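Local coordinates for NBS-LRR class disease resistance protein (Oryza sativa subsp. japonica, PDB 6FU9), which probably serves as part of a rice intracellular immune receptor, in a domain that binds a pathogen effector, at residues A[26-31]-A[35-40]. Residues are numbered along the deposited sequence; the frame is centred on the assembly and turned at random.
Sequences SLVAST and HSVAIA
V37 lays both its CB and CG2 against CG1 of V28; V28 CG1 and V37 CG2 are 3.7 Å apart, and the valine side chains cross at a slant. In V37, CG2 lies anti to the backbone N while CG1 sits between N and the carbonyl carbon (chi1 53°); this rotation turns CG1 to the flank of A29, whose CB is 4.3 Å from that methyl. Beta-branched valine suits the strand at V37, whereas V28 fills the buried face between helix and V49 of strand 46-51. The small side chain of A29 is consistent with the close approach, its CA lying 6.7 Å from the CA of V37. Just beyond the helix, T31 OG1 donates to L27 O at 2.9 Å, tilted 30° from the carbonyl plane. The setting is a ferredoxin-like beta-alpha-beta-beta-alpha-beta fold, with helix 18-29 against strand 34-40, outermost within this chain, where another protein's chain packs on A38 and A40. H35 and S36 form a classic beta bulge opposite V50, both pointing away from the helix before V37 turns back toward it. The side-chain contacts are apolar, and A29 N lies beside V37 CG1 without a hydrogen bond; so small and undirected a contact should fix the helix only loosely, sharing the work with I39 on R21 and M25.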
# COMPACT_ATOMS: atom_id res chain seq x y z
N SER A 26 -14.72 6.82 -6.94
CA SER A 26 -15.17 7.64 -8.04
C SER A 26 -14.27 8.87 -8.26
O SER A 26 -13.92 9.20 -9.40
CB SER A 26 -16.61 8.07 -7.78
OG SER A 26 -17.07 8.73 -8.91
N LEU A 27 -13.93 9.53 -7.18
CA LEU A 27 -13.04 10.70 -7.25
C LEU A 27 -11.68 10.31 -7.81
O LEU A 27 -11.18 10.96 -8.73
CB LEU A 27 -12.89 11.32 -5.87
CG LEU A 27 -12.09 12.60 -5.74
CD1 LEU A 27 -12.51 13.22 -4.39
CD2 LEU A 27 -10.63 12.35 -5.73
N VAL A 28 -11.13 9.23 -7.33
CA VAL A 28 -9.83 8.80 -7.83
C VAL A 28 -9.90 8.39 -9.25
O VAL A 28 -9.03 8.78 -10.08
CB VAL A 28 -9.26 7.68 -6.92
CG1 VAL A 28 -7.93 7.18 -7.48
CG2 VAL A 28 -9.04 8.14 -5.52
N ALA A 29 -10.90 7.62 -9.66
CA ALA A 29 -11.02 7.19 -11.03
C ALA A 29 -11.20 8.35 -12.02
O ALA A 29 -10.89 8.20 -13.20
CB ALA A 29 -12.12 6.15 -11.15
N SER A 30 -11.72 9.45 -11.54
CA SER A 30 -11.88 10.62 -12.40
C SER A 30 -10.66 11.53 -12.47
O SER A 30 -10.68 12.51 -13.16
CB SER A 30 -13.12 11.45 -12.06
OG SER A 30 -14.21 11.00 -12.86
N THR A 31 -9.57 11.15 -11.79
CA THR A 31 -8.36 11.95 -11.72
C THR A 31 -7.46 11.62 -12.91
O THR A 31 -7.20 10.48 -13.20
CB THR A 31 -7.68 11.69 -10.38
OG1 THR A 31 -8.55 12.08 -9.31
CG2 THR A 31 -6.41 12.47 -10.24
N HIS A 35 -5.08 4.79 -13.78
CA HIS A 35 -5.49 3.61 -14.51
C HIS A 35 -6.40 2.70 -13.72
O HIS A 35 -7.30 2.09 -14.33
CB HIS A 35 -4.27 2.83 -14.94
CG HIS A 35 -3.47 3.54 -15.96
ND1 HIS A 35 -2.49 2.90 -16.67
CD2 HIS A 35 -3.46 4.82 -16.35
CE1 HIS A 35 -1.90 3.78 -17.47
NE2 HIS A 35 -2.50 4.95 -17.31
N SER A 36 -6.18 2.56 -12.44
CA SER A 36 -7.01 1.69 -11.58
C SER A 36 -6.89 2.11 -10.16
O SER A 36 -5.87 2.69 -9.73
CB SER A 36 -6.70 0.27 -11.84
OG SER A 36 -5.40 -0.03 -11.56
N VAL A 37 -7.93 1.79 -9.38
CA VAL A 37 -7.98 2.11 -8.00
C VAL A 37 -8.75 0.97 -7.28
O VAL A 37 -9.74 0.47 -7.81
CB VAL A 37 -8.58 3.50 -7.72
CG1 VAL A 37 -9.96 3.68 -8.38
CG2 VAL A 37 -8.68 3.79 -6.22
N ALA A 38 -8.29 0.63 -6.09
CA ALA A 38 -8.99 -0.36 -5.26
C ALA A 38 -8.97 0.05 -3.81
O ALA A 38 -8.06 0.76 -3.35
CB ALA A 38 -8.35 -1.72 -5.42
N ILE A 39 -9.91 -0.46 -3.03
CA ILE A 39 -9.91 -0.34 -1.60
C ILE A 39 -9.41 -1.65 -1.06
O ILE A 39 -9.96 -2.68 -1.40
CB ILE A 39 -11.30 0.10 -1.04
CG1 ILE A 39 -11.41 1.63 -1.44
CG2 ILE A 39 -11.26 -0.11 0.45
CD1 ILE A 39 -12.75 2.25 -1.40
N ALA A 40 -8.43 -1.61 -0.20
CA ALA A 40 -7.67 -2.76 0.32
C ALA A 40 -7.42 -2.53 1.80
O ALA A 40 -8.00 -1.61 2.42
CB ALA A 40 -6.34 -2.92 -0.43